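Local coordinates for extracellular solute-binding protein, family 1 (Bifidobacterium longum subsp. infantis ATCC 15697, PDB 3OMB) that probably binds a carbohydrate outside the cell for an ABC-type transporter, as solute-binding proteins of its family do, and carries a bound magnesium ion, at residues 238-243 against 341-346; 164-169 against 443-448; 180-185 against 325-330; 133-138 against 423-428; 158-163 against 435-440. All blocks are in the same frame, centred on the assembly; numbering follows the deposited sequence.

Interactions 1, 2, 3 and 5 form one connected region, and interaction 4 joins it through interaction 5. Interactions 2 and 5 share helix 436-452, their centres about 11 Å apart. Interactions 2 and 3 meet on neighbouring strands 166-170 and 324-326, where I169 N lies 2.9 Å from I325 O. Interaction 1 touches interaction 2 through W342 NE1 and Q165 O, 2.7 Å apart, and interaction 5 through D343 OD1 and T163 OG1, also 2.7 Å apart. Between interactions 4 and 5, D428 O approaches K158 NZ to 2.7 Å; the centres of interactions 3 and 4 are about 34 Å apart. All five lie away from the magnesium site formed by D199, N201, N203, Q205, D207 and E208.

Interaction 1: residues 238-243 against 341-346; sequences GFNKGV and VWDGSS
D343 and S345 hold the turn at F239 and N240 by hydrogen bonds to its backbone. D343 OD2 offers its syn lone pair to F239 N, 3.0 Å away, in a nearly straight bond (166° at the hydrogen). One residue on, N240 N donates to S345 OG at 3.1 Å. The two acceptors are coupled: S345 OG gives its proton to the syn lone pair of D343 OD1 at 2.6 Å, while S345 N meets that same OD1 at 3.0 Å from above the carboxylate plane, closing an Asx turn. With CG anti to the backbone N (chi1 -176°), the carboxylate of D343 reaches both its own turn and the facing loop; T163 and T237 also bond it. An alanine in place of D343 would probably leave F239 N, S345 N and the S345 hydroxyl without the carboxylate that accepts from them, and the Asx turn without its closing bond.

Packing adds N240, whose CG rests 3.4 Å from S345 CB; its OD1 is taken by Q165 NE2 and G164 N. Water extends the join, one molecule linking K241 N to S345 OG and a second lying between K241 NZ, 2.9 Å from it, and S346 N.

This buried contact joins two loops, one leading from strand 209-211 to strand 248-251, the other from strand 324-326 to strand 349-350, and R452 at the end of helix 436-452 binds the carbonyls of D343 and S345.

Interaction 2: residues 164-169 against 443-448; sequences GQHMLI and EVNKVY
The imidazole of H166 has V444 CG2 over the centre of one face, 3.5 Å from the ring centroid, in a CH-pi contact. At its edge, near the ring plane, lie N445 OD1 and the CD2-CE2 side of Y448. The tyrosine ring is turned 41° from the imidazole, an oblique pairing in which H166 CD2 comes to 3.7 Å from Y448 CE2; V447 CG1 lies over a face of that tyrosine, and W342 stacks on it.

Two bonds tie strand 166-170 to helix 436-452. H166 NE2 donates to N445 OD1 at 2.8 Å; the bond is bent (140° at the hydrogen), and the donor stands above the carbonyl plane. M167 N donates to Y448 OH at 2.7 Å, and that hydroxyl also makes a weak bond to M327 O, placing the tyrosine tip between strand 166-170 and the chain following strand 324-326. H166 CG lies anti to its carbonyl carbon (chi1 -42°), with the ring directed at the helix.

The second ring nitrogen, H166 ND1, is bonded to the carbonyl of G310. Since both imidazole nitrogens face carbonyl oxygens, the arrangement is consistent with a doubly protonated histidine, whose positive charge these two oxygens would partly offset.

Interaction 3: residues 180-185 against 325-330; sequences QVPTTW and IAMPVP
M327, a selenomethionine, meets V181 and P182 with the two ends of its side chain, CB and CE. Its CB packs 3.8 Å from V181 CG1. CG sits between the backbone N and the carbonyl carbon (chi1 56°), and the chain then turns at the CG-SE bond (chi3 -74°), carrying the terminal methyl CE over to the proline. There CE lies 3.4 Å from P182 O and 3.8 Å from P182 CG, with V181 CG1 also close by. V181 extends the apolar seam by its other methyl, as CG2 faces I325 CD1.

At the far end P330 packs against the backbone of T183 and T184: its CB lies 3.5 Å from T184 O, its CA makes a CH···O contact with T183 O, and W185 CD1 approaches the same CB at 4.1 Å. No direct hydrogen bond joins the two segments, but one water bridges them, donating to P182 O at 2.7 Å and to P328 O at 2.6 Å.

The contact packs strand 324-326, outermost in its sheet, and the chain following it against the loop leading into helix 185-197. T184 caps that helix by bonding E187 N, L188 of the helix touches both P182 and P330, and M167 and I169 of strand 166-170 adjoin M327.

Interaction 4: residues 133-138 against 423-428; sequences KQKPDA and VGWIPD
The backbones of Q134 and P427 stay apart, their CA atoms 7.9 Å from each other, and the span is crossed by side chains where helix 126-134 gives way to helix 136-142: K135 leaves the helical angles of the first and takes the N-cap position of the second. The side chain of Q134 starts with CG anti to its backbone N (chi1 -161°) and runs on extended, which brings OE1 to D428 N, 2.8 Å away. The bond is nearly straight, with the donor tilted 19° from the carbonyl plane. The same oxygen lies 3.2 Å from W425 CZ3, at the edge of the indole and near its plane, while the other end of the amide, NE2, is bonded to E429. Amide and indole planes stand 68° apart, so the amide crosses the ring edge steeply.

In the two-lobed fold expected of a solute-binding protein of this family, segment 423-428 belongs to the chain after helix 403-411 that leads into strand 431-433, and it is joined to strand 152-155 by the backbone bonds of G424 and I426 with G155. F131 of helix 126-134 stacks with W425, and P427 CB lies over an indole face, 3.7 Å above its plane.

K135 and D428 meet tip to tip in a salt bridge, NZ to OD1 at a short 2.5 Å, approached on the syn side. E348 gives the ammonium a second carboxylate partner. A water donates to D428 OD2 at 2.5 Å and makes longer, weak bonds to Q134 O and K135 NZ.

Interaction 5: residues 158-163 against 435-440; sequences KAYSGT and DTHADE
Y160 docks on the capped N terminus of helix 436-452, where D435 holds the N-cap position. The tyrosine belongs to the connection between strands 152-155 and 166-170, just after a short 3-10 segment at 158-159, so the contact fastens an inter-strand loop to the start of a helix. D435, with CG anti to its backbone N (chi1 180°), divides its carboxylate between two tasks. OD1 takes a weak capping bond from A438 N at 3.2 Å. OD2 accepts the proton of Y160 OH at 2.8 Å, the hydroxyl arriving on the syn side, 24° out of the carboxylate plane. Ring and carboxylate come together tip to tip, their planes about halfway between parallel and perpendicular. The helix N terminus and the phenol hydrogen bond would both be expected to stabilise a negative charge on D435.

Apolar contacts lie alongside. A438 CB approaches Y160 CZ to 3.8 Å, and it also faces A159 CB at 3.9 Å; the two alanines thereby let loop and helix come close, with CA atoms 5.8 Å apart. L441, one turn further along the helix, touches the tyrosine as well. A phenylalanine in place of Y160 would keep much of this packing but is likely to leave D435 OD2 without the hydroxyl bound to it here.

H437, which stacks on W311, crosses the tyrosine at about a right angle, and its CD2 sits near the phenol plane at the ring edge, 3.7 Å from Y160 OH and 3.9 Å from Y160 CE1.

Interaction 1: residues 238-243 against 341-346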
# COMPACT_ATOMS: atom_id res chain seq x y z
N GLY A 238 3.52 -5.17 -7.78
CA GLY A 238 3.75 -4.30 -6.62
C GLY A 238 2.50 -3.55 -6.27
O GLY A 238 2.41 -2.35 -6.51
N PHE A 239 1.51 -4.27 -5.74
CA PHE A 239 0.18 -3.70 -5.57
C PHE A 239 -0.04 -2.91 -4.26
O PHE A 239 -1.15 -2.48 -4.03
CB PHE A 239 -0.91 -4.78 -5.71
CG PHE A 239 -1.01 -5.42 -7.11
CD1 PHE A 239 -0.74 -4.68 -8.28
CD2 PHE A 239 -1.44 -6.73 -7.25
CE1 PHE A 239 -0.84 -5.27 -9.56
CE2 PHE A 239 -1.57 -7.33 -8.53
CZ PHE A 239 -1.25 -6.59 -9.70
N ASN A 240 0.97 -2.73 -3.41
CA ASN A 240 0.79 -1.82 -2.26
C ASN A 240 0.53 -0.38 -2.73
O ASN A 240 -0.33 0.30 -2.19
CB ASN A 240 2.01 -1.78 -1.33
CG ASN A 240 2.00 -2.87 -0.24
OD1 ASN A 240 1.63 -4.01 -0.49
ND2 ASN A 240 2.47 -2.52 0.95
N LYS A 241 1.31 0.07 -3.72
CA LYS A 241 1.23 1.43 -4.23
C LYS A 241 2.08 1.50 -5.52
O LYS A 241 2.91 0.62 -5.78
CB LYS A 241 1.80 2.43 -3.21
CG LYS A 241 3.20 2.05 -2.70
CD LYS A 241 3.73 3.04 -1.68
CE LYS A 241 5.10 2.61 -1.16
NZ LYS A 241 4.99 1.41 -0.25
N GLY A 242 1.84 2.53 -6.32
CA GLY A 242 2.71 2.86 -7.43
C GLY A 242 2.34 2.21 -8.73
O GLY A 242 1.23 1.78 -8.95
N VAL A 243 3.33 2.14 -9.60
CA VAL A 243 3.14 1.86 -11.02
C VAL A 243 2.42 0.54 -11.37
O VAL A 243 1.62 0.51 -12.31
CB VAL A 243 4.53 1.98 -11.74
CG1 VAL A 243 5.51 0.94 -11.21
CG2 VAL A 243 4.38 1.87 -13.22
N VAL A 341 7.82 -15.88 -8.69
CA VAL A 341 8.14 -14.71 -7.88
C VAL A 341 6.98 -14.39 -6.92
O VAL A 341 5.95 -15.06 -6.96
CB VAL A 341 8.46 -13.50 -8.79
CG1 VAL A 341 9.69 -13.79 -9.68
CG2 VAL A 341 7.22 -13.14 -9.65
N TRP A 342 7.15 -13.40 -6.06
CA TRP A 342 6.03 -12.91 -5.28
C TRP A 342 6.07 -11.37 -5.28
O TRP A 342 7.08 -10.76 -5.66
CB TRP A 342 5.96 -13.54 -3.87
CG TRP A 342 4.71 -13.09 -3.13
CD1 TRP A 342 4.66 -12.26 -2.05
CD2 TRP A 342 3.33 -13.33 -3.52
NE1 TRP A 342 3.31 -12.01 -1.70
CE2 TRP A 342 2.50 -12.66 -2.60
CE3 TRP A 342 2.73 -14.07 -4.55
CZ2 TRP A 342 1.10 -12.70 -2.68
CZ3 TRP A 342 1.34 -14.12 -4.62
CH2 TRP A 342 0.54 -13.45 -3.69
N ASP A 343 4.96 -10.74 -4.91
CA ASP A 343 4.81 -9.31 -4.93
C ASP A 343 5.99 -8.60 -4.27
O ASP A 343 6.40 -8.95 -3.16
CB ASP A 343 3.50 -8.94 -4.21
CG ASP A 343 3.20 -7.47 -4.27
OD1 ASP A 343 3.68 -6.72 -3.40
OD2 ASP A 343 2.45 -7.08 -5.16
N GLY A 344 6.52 -7.58 -4.96
CA GLY A 344 7.72 -6.89 -4.54
C GLY A 344 7.53 -5.63 -3.71
O GLY A 344 8.47 -4.89 -3.49
N SER A 345 6.30 -5.36 -3.27
CA SER A 345 6.03 -4.15 -2.47
C SER A 345 6.76 -4.13 -1.12
O SER A 345 7.22 -5.17 -0.61
CB SER A 345 4.54 -4.00 -2.20
OG SER A 345 3.76 -4.08 -3.38
N SER A 346 6.88 -2.92 -0.56
CA SER A 346 7.29 -2.74 0.82
C SER A 346 6.19 -1.93 1.50
O SER A 346 5.66 -1.01 0.89
CB SER A 346 8.62 -1.97 0.88
OG SER A 346 8.83 -1.51 2.20
O HOH W 1 4.08 -1.28 -4.11
O HOH W 2 5.70 -0.56 -2.22

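Interaction 2: residues 164-169 against 443-448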
# COMPACT_ATOMS: atom_id res chain seq x y z
N GLY A 164 2.64 -6.16 1.61
CA GLY A 164 1.36 -6.30 2.26
C GLY A 164 0.47 -7.35 1.62
O GLY A 164 -0.60 -7.66 2.14
N GLN A 165 0.93 -7.91 0.50
CA GLN A 165 0.14 -8.90 -0.26
C GLN A 165 0.56 -10.32 0.09
O GLN A 165 1.74 -10.64 0.05
CB GLN A 165 0.34 -8.69 -1.77
CG GLN A 165 0.44 -7.21 -2.17
CD GLN A 165 -0.84 -6.45 -1.93
OE1 GLN A 165 -1.95 -6.95 -2.24
NE2 GLN A 165 -0.71 -5.23 -1.38
N HIS A 166 -0.42 -11.16 0.44
CA HIS A 166 -0.16 -12.56 0.76
C HIS A 166 -1.29 -13.41 0.27
O HIS A 166 -2.37 -12.89 -0.04
CB HIS A 166 0.03 -12.74 2.27
CG HIS A 166 0.86 -11.66 2.87
ND1 HIS A 166 0.31 -10.52 3.42
CD2 HIS A 166 2.20 -11.47 2.90
CE1 HIS A 166 1.27 -9.71 3.82
NE2 HIS A 166 2.43 -10.27 3.52
N MSE A 167 -1.03 -14.71 0.12
CA MSE A 167 -2.02 -15.68 -0.29
C MSE A 167 -2.24 -16.62 0.89
O MSE A 167 -1.30 -17.25 1.37
CB MSE A 167 -1.50 -16.46 -1.50
CG MSE A 167 -2.45 -17.51 -1.99
SE MSE A 167 -1.78 -18.28 -3.62
CE MSE A 167 -3.38 -19.20 -4.21
N LEU A 168 -3.46 -16.69 1.37
CA LEU A 168 -3.79 -17.41 2.60
C LEU A 168 -4.58 -18.66 2.29
O LEU A 168 -5.45 -18.66 1.41
CB LEU A 168 -4.62 -16.51 3.51
CG LEU A 168 -4.03 -15.13 3.78
CD1 LEU A 168 -5.04 -14.26 4.54
CD2 LEU A 168 -2.65 -15.26 4.52
N ILE A 169 -4.33 -19.73 3.03
CA ILE A 169 -5.05 -20.98 2.78
C ILE A 169 -5.46 -21.65 4.08
O ILE A 169 -4.73 -21.55 5.09
CB ILE A 169 -4.25 -21.96 1.88
CG1 ILE A 169 -5.11 -23.20 1.56
CG2 ILE A 169 -2.90 -22.35 2.52
CD1 ILE A 169 -4.66 -23.96 0.34
N GLU A 443 5.44 -12.59 10.53
CA GLU A 443 5.25 -14.03 10.39
C GLU A 443 4.86 -14.50 8.96
O GLU A 443 5.46 -15.46 8.43
CB GLU A 443 4.26 -14.53 11.44
CG GLU A 443 4.30 -16.04 11.64
CD GLU A 443 5.29 -16.49 12.74
OE1 GLU A 443 6.39 -15.88 12.91
OE2 GLU A 443 4.95 -17.48 13.43
N VAL A 444 3.87 -13.85 8.34
CA VAL A 444 3.49 -14.20 6.96
C VAL A 444 4.58 -13.86 5.94
O VAL A 444 4.75 -14.56 4.93
CB VAL A 444 2.10 -13.61 6.49
CG1 VAL A 444 0.95 -14.14 7.38
CG2 VAL A 444 2.12 -12.11 6.48
N ASN A 445 5.37 -12.81 6.21
CA ASN A 445 6.39 -12.44 5.24
C ASN A 445 7.55 -13.43 5.15
O ASN A 445 8.18 -13.54 4.09
CB ASN A 445 6.85 -10.99 5.39
CG ASN A 445 5.89 -10.02 4.71
OD1 ASN A 445 5.19 -10.39 3.75
ND2 ASN A 445 5.85 -8.80 5.19
N LYS A 446 7.77 -14.18 6.22
CA LYS A 446 8.74 -15.29 6.22
C LYS A 446 8.44 -16.28 5.12
O LYS A 446 9.34 -16.82 4.51
CB LYS A 446 8.72 -16.02 7.56
CG LYS A 446 9.51 -15.27 8.63
CD LYS A 446 9.40 -15.96 9.96
CE LYS A 446 9.60 -14.97 11.11
NZ LYS A 446 11.01 -14.50 11.25
N VAL A 447 7.15 -16.51 4.87
CA VAL A 447 6.75 -17.47 3.88
C VAL A 447 7.20 -17.07 2.47
O VAL A 447 7.44 -17.95 1.64
CB VAL A 447 5.24 -17.69 3.93
CG1 VAL A 447 4.78 -18.59 2.80
CG2 VAL A 447 4.83 -18.27 5.32
N TYR A 448 7.36 -15.76 2.21
CA TYR A 448 7.62 -15.24 0.86
C TYR A 448 9.07 -14.92 0.55
O TYR A 448 9.40 -14.55 -0.59
CB TYR A 448 6.71 -14.03 0.58
CG TYR A 448 5.26 -14.50 0.59
CD1 TYR A 448 4.75 -15.25 -0.47
CD2 TYR A 448 4.46 -14.31 1.69
CE1 TYR A 448 3.44 -15.73 -0.45
CE2 TYR A 448 3.15 -14.80 1.72
CZ TYR A 448 2.64 -15.51 0.65
OH TYR A 448 1.32 -15.98 0.68

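Interaction 3: residues 180-185 against 325-330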
# COMPACT_ATOMS: atom_id res chain seq x y z
N GLN A 180 -1.74 -31.65 0.50
CA GLN A 180 -0.61 -30.75 0.72
C GLN A 180 -0.90 -29.37 0.14
O GLN A 180 -1.79 -29.21 -0.70
CB GLN A 180 0.69 -31.32 0.12
CG GLN A 180 1.38 -32.38 1.00
CD GLN A 180 2.21 -33.40 0.22
OE1 GLN A 180 2.29 -34.57 0.59
NE2 GLN A 180 2.82 -32.95 -0.87
N VAL A 181 -0.16 -28.37 0.62
CA VAL A 181 -0.16 -27.02 0.06
C VAL A 181 0.22 -27.16 -1.42
O VAL A 181 1.25 -27.76 -1.72
CB VAL A 181 0.88 -26.11 0.80
CG1 VAL A 181 1.02 -24.75 0.11
CG2 VAL A 181 0.48 -25.92 2.25
N PRO A 182 -0.63 -26.62 -2.34
CA PRO A 182 -0.35 -26.83 -3.77
C PRO A 182 0.77 -25.94 -4.26
O PRO A 182 0.92 -24.81 -3.77
CB PRO A 182 -1.65 -26.44 -4.46
CG PRO A 182 -2.32 -25.46 -3.53
CD PRO A 182 -1.90 -25.88 -2.12
N THR A 183 1.52 -26.42 -5.23
CA THR A 183 2.70 -25.69 -5.71
C THR A 183 2.62 -25.43 -7.20
O THR A 183 3.56 -24.89 -7.80
CB THR A 183 4.04 -26.44 -5.40
OG1 THR A 183 4.05 -27.70 -6.08
CG2 THR A 183 4.24 -26.66 -3.88
N THR A 184 1.50 -25.85 -7.82
CA THR A 184 1.26 -25.59 -9.23
C THR A 184 -0.20 -25.20 -9.38
O THR A 184 -0.99 -25.44 -8.49
CB THR A 184 1.49 -26.81 -10.12
OG1 THR A 184 0.46 -27.79 -9.88
CG2 THR A 184 2.88 -27.44 -9.89
N TRP A 185 -0.54 -24.58 -10.51
CA TRP A 185 -1.93 -24.23 -10.83
C TRP A 185 -2.82 -25.47 -10.87
O TRP A 185 -3.96 -25.42 -10.42
CB TRP A 185 -1.99 -23.46 -12.17
CG TRP A 185 -1.67 -21.99 -12.04
CD1 TRP A 185 -1.23 -21.32 -10.90
CD2 TRP A 185 -1.75 -21.00 -13.07
NE1 TRP A 185 -1.06 -19.98 -11.18
CE2 TRP A 185 -1.36 -19.76 -12.51
CE3 TRP A 185 -2.12 -21.04 -14.43
CZ2 TRP A 185 -1.34 -18.56 -13.25
CZ3 TRP A 185 -2.09 -19.84 -15.18
CH2 TRP A 185 -1.71 -18.63 -14.58
N ILE A 325 -2.90 -20.37 7.16
CA ILE A 325 -1.49 -19.97 7.03
C ILE A 325 -1.30 -19.21 5.72
O ILE A 325 -2.14 -19.29 4.82
CB ILE A 325 -0.50 -21.19 7.03
CG1 ILE A 325 -0.70 -22.09 5.79
CG2 ILE A 325 -0.57 -21.98 8.38
CD1 ILE A 325 0.31 -23.29 5.70
N ALA A 326 -0.19 -18.49 5.61
CA ALA A 326 0.22 -17.97 4.30
C ALA A 326 0.94 -19.07 3.54
O ALA A 326 1.65 -19.85 4.15
CB ALA A 326 1.11 -16.72 4.46
N MSE A 327 0.76 -19.14 2.22
CA MSE A 327 1.44 -20.12 1.36
C MSE A 327 2.21 -19.41 0.24
O MSE A 327 1.77 -18.37 -0.23
CB MSE A 327 0.44 -21.09 0.72
CG MSE A 327 -0.66 -20.38 -0.09
SE MSE A 327 -1.88 -21.58 -1.00
CE MSE A 327 -0.71 -22.19 -2.42
N PRO A 328 3.34 -19.99 -0.21
CA PRO A 328 4.00 -19.46 -1.38
C PRO A 328 3.07 -19.58 -2.58
O PRO A 328 2.26 -20.52 -2.63
CB PRO A 328 5.20 -20.40 -1.55
CG PRO A 328 5.40 -21.05 -0.18
CD PRO A 328 4.05 -21.14 0.39
N VAL A 329 3.17 -18.66 -3.54
CA VAL A 329 2.28 -18.77 -4.69
C VAL A 329 2.60 -20.01 -5.57
O VAL A 329 3.77 -20.30 -5.79
CB VAL A 329 2.26 -17.48 -5.52
CG1 VAL A 329 3.49 -17.36 -6.43
CG2 VAL A 329 0.96 -17.39 -6.32
N PRO A 330 1.58 -20.77 -6.04
CA PRO A 330 1.81 -21.89 -6.98
C PRO A 330 2.39 -21.38 -8.30
O PRO A 330 2.08 -20.24 -8.73
CB PRO A 330 0.39 -22.44 -7.25
CG PRO A 330 -0.45 -21.94 -6.10
CD PRO A 330 0.16 -20.64 -5.64
O HOH W 3 2.74 -23.07 -2.76

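Interaction 4: residues 133-138 against 423-428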
# COMPACT_ATOMS: atom_id res chain seq x y z
N LYS A 133 19.91 8.71 5.42
CA LYS A 133 21.14 7.93 5.50
C LYS A 133 20.85 6.45 5.73
O LYS A 133 21.43 5.60 5.05
CB LYS A 133 22.07 8.48 6.58
CG LYS A 133 23.39 7.73 6.68
CD LYS A 133 24.22 8.23 7.84
CE LYS A 133 25.23 7.18 8.27
NZ LYS A 133 26.30 7.81 9.09
N GLN A 134 19.94 6.14 6.65
CA GLN A 134 19.56 4.76 6.93
C GLN A 134 18.65 4.10 5.86
O GLN A 134 18.69 2.88 5.67
CB GLN A 134 18.89 4.69 8.31
CG GLN A 134 18.88 3.30 8.89
CD GLN A 134 18.24 3.27 10.24
OE1 GLN A 134 17.04 3.05 10.36
NE2 GLN A 134 19.03 3.55 11.27
N LYS A 135 17.82 4.91 5.19
CA LYS A 135 16.86 4.40 4.22
C LYS A 135 17.07 5.14 2.91
O LYS A 135 16.34 6.10 2.60
CB LYS A 135 15.42 4.65 4.71
CG LYS A 135 15.12 4.31 6.17
CD LYS A 135 14.97 2.83 6.36
CE LYS A 135 14.75 2.47 7.82
NZ LYS A 135 14.38 1.02 7.88
N PRO A 136 18.05 4.71 2.11
CA PRO A 136 18.31 5.47 0.88
C PRO A 136 17.15 5.47 -0.10
O PRO A 136 17.09 6.33 -0.98
CB PRO A 136 19.55 4.80 0.28
CG PRO A 136 19.96 3.73 1.24
CD PRO A 136 18.82 3.46 2.16
N ASP A 137 16.22 4.52 0.03
CA ASP A 137 15.04 4.56 -0.86
C ASP A 137 14.08 5.72 -0.53
O ASP A 137 13.35 6.20 -1.41
CB ASP A 137 14.32 3.22 -0.93
CG ASP A 137 15.05 2.17 -1.83
OD1 ASP A 137 16.19 2.43 -2.32
OD2 ASP A 137 14.46 1.09 -2.05
N ALA A 138 14.08 6.17 0.74
CA ALA A 138 13.32 7.34 1.17
C ALA A 138 13.90 8.63 0.64
O ALA A 138 13.17 9.55 0.33
CB ALA A 138 13.24 7.42 2.68
N VAL A 423 3.92 11.17 9.75
CA VAL A 423 4.86 11.84 8.90
C VAL A 423 6.10 11.98 9.77
O VAL A 423 6.15 12.78 10.69
CB VAL A 423 4.27 13.18 8.44
CG1 VAL A 423 5.25 13.95 7.63
CG2 VAL A 423 3.02 12.93 7.61
N GLY A 424 7.10 11.15 9.49
CA GLY A 424 8.22 10.95 10.40
C GLY A 424 8.81 9.63 9.97
O GLY A 424 8.52 9.17 8.87
N TRP A 425 9.64 9.03 10.79
CA TRP A 425 10.21 7.74 10.44
C TRP A 425 10.55 6.95 11.70
O TRP A 425 10.98 7.53 12.68
CB TRP A 425 11.42 7.89 9.51
CG TRP A 425 12.70 8.36 10.17
CD1 TRP A 425 12.91 9.58 10.77
CD2 TRP A 425 13.93 7.63 10.29
NE1 TRP A 425 14.20 9.65 11.24
CE2 TRP A 425 14.85 8.46 10.98
CE3 TRP A 425 14.35 6.35 9.90
CZ2 TRP A 425 16.17 8.07 11.26
CZ3 TRP A 425 15.68 5.95 10.18
CH2 TRP A 425 16.56 6.81 10.87
N ILE A 426 10.31 5.64 11.67
CA ILE A 426 10.66 4.77 12.78
C ILE A 426 12.01 4.18 12.44
O ILE A 426 12.11 3.42 11.46
CB ILE A 426 9.66 3.60 12.98
CG1 ILE A 426 8.22 4.10 13.18
CG2 ILE A 426 10.09 2.69 14.17
CD1 ILE A 426 8.02 4.91 14.40
N PRO A 427 13.04 4.53 13.23
CA PRO A 427 14.42 4.12 12.92
C PRO A 427 14.64 2.63 13.20
O PRO A 427 13.92 2.05 14.03
CB PRO A 427 15.26 4.99 13.84
CG PRO A 427 14.33 5.20 15.08
CD PRO A 427 12.94 5.27 14.51
N ASP A 428 15.62 2.01 12.54
CA ASP A 428 15.87 0.57 12.71
C ASP A 428 16.29 0.22 14.12
O ASP A 428 16.09 -0.93 14.57
CB ASP A 428 16.93 0.06 11.75
CG ASP A 428 16.41 -0.06 10.32
OD1 ASP A 428 15.18 0.08 10.11
OD2 ASP A 428 17.26 -0.29 9.42
O HOH W 4 17.40 0.09 6.99

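Interaction 5: residues 158-163 against 435-440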
# COMPACT_ATOMS: atom_id res chain seq x y z
N LYS A 158 11.08 -0.95 10.05
CA LYS A 158 11.54 -2.15 9.38
C LYS A 158 10.59 -3.34 9.57
O LYS A 158 10.60 -4.29 8.79
CB LYS A 158 12.95 -2.51 9.86
CG LYS A 158 13.02 -2.96 11.34
CD LYS A 158 14.46 -3.23 11.78
CE LYS A 158 14.55 -3.83 13.21
NZ LYS A 158 14.21 -2.78 14.27
N ALA A 159 9.78 -3.32 10.62
CA ALA A 159 8.82 -4.41 10.80
C ALA A 159 7.86 -4.46 9.61
O ALA A 159 7.29 -5.49 9.32
CB ALA A 159 8.07 -4.27 12.13
N TYR A 160 7.70 -3.34 8.91
CA TYR A 160 6.77 -3.26 7.77
C TYR A 160 7.50 -3.31 6.43
O TYR A 160 6.92 -3.03 5.39
CB TYR A 160 5.93 -1.98 7.86
CG TYR A 160 4.92 -1.98 8.99
CD1 TYR A 160 3.63 -2.45 8.78
CD2 TYR A 160 5.26 -1.50 10.25
CE1 TYR A 160 2.70 -2.46 9.79
CE2 TYR A 160 4.32 -1.51 11.29
CZ TYR A 160 3.04 -1.99 11.03
OH TYR A 160 2.07 -2.00 12.01
N SER A 161 8.77 -3.72 6.44
CA SER A 161 9.57 -3.66 5.21
C SER A 161 9.10 -4.64 4.11
O SER A 161 9.34 -4.38 2.93
CB SER A 161 11.06 -3.87 5.52
OG SER A 161 11.26 -5.23 5.88
N GLY A 162 8.43 -5.73 4.48
CA GLY A 162 7.94 -6.68 3.47
C GLY A 162 6.63 -6.27 2.78
O GLY A 162 6.07 -5.19 3.02
N THR A 163 6.14 -7.13 1.90
CA THR A 163 4.93 -6.81 1.15
C THR A 163 3.68 -6.91 1.99
O THR A 163 3.65 -7.64 2.94
CB THR A 163 4.77 -7.66 -0.13
OG1 THR A 163 3.55 -7.30 -0.78
CG2 THR A 163 4.74 -9.17 0.18
N ASP A 435 2.93 -4.57 18.66
CA ASP A 435 2.23 -4.07 17.47
C ASP A 435 1.76 -5.31 16.72
O ASP A 435 2.49 -5.86 15.90
CB ASP A 435 3.14 -3.19 16.59
CG ASP A 435 2.43 -2.64 15.31
OD1 ASP A 435 1.29 -3.07 15.00
OD2 ASP A 435 3.02 -1.78 14.59
N THR A 436 0.55 -5.78 17.01
CA THR A 436 0.07 -7.05 16.45
C THR A 436 0.00 -7.02 14.92
O THR A 436 0.25 -8.04 14.27
CB THR A 436 -1.32 -7.42 16.98
OG1 THR A 436 -2.26 -6.40 16.58
CG2 THR A 436 -1.28 -7.55 18.51
N HIS A 437 -0.34 -5.85 14.37
CA HIS A 437 -0.42 -5.63 12.94
C HIS A 437 0.98 -5.88 12.29
O HIS A 437 1.08 -6.44 11.21
CB HIS A 437 -0.96 -4.20 12.69
CG HIS A 437 -1.44 -3.94 11.29
ND1 HIS A 437 -2.46 -4.67 10.70
CD2 HIS A 437 -1.08 -3.00 10.38
CE1 HIS A 437 -2.68 -4.20 9.48
NE2 HIS A 437 -1.86 -3.18 9.26
N ALA A 438 2.04 -5.50 13.00
CA ALA A 438 3.42 -5.73 12.55
C ALA A 438 3.85 -7.18 12.78
O ALA A 438 4.38 -7.81 11.87
CB ALA A 438 4.38 -4.78 13.26
N ASP A 439 3.62 -7.70 13.99
CA ASP A 439 3.92 -9.10 14.31
C ASP A 439 3.32 -10.12 13.33
O ASP A 439 4.00 -11.06 12.93
CB ASP A 439 3.53 -9.43 15.74
CG ASP A 439 4.36 -8.67 16.77
OD1 ASP A 439 5.34 -7.96 16.40
OD2 ASP A 439 4.02 -8.79 17.97
N GLU A 440 2.05 -9.95 12.95
CA GLU A 440 1.41 -10.85 12.00
C GLU A 440 2.04 -10.70 10.61
O GLU A 440 2.13 -11.67 9.85
CB GLU A 440 -0.07 -10.54 11.84
CG GLU A 440 -0.92 -10.69 13.07
CD GLU A 440 -2.16 -9.81 12.96
OE1 GLU A 440 -2.45 -9.33 11.84
OE2 GLU A 440 -2.84 -9.61 14.00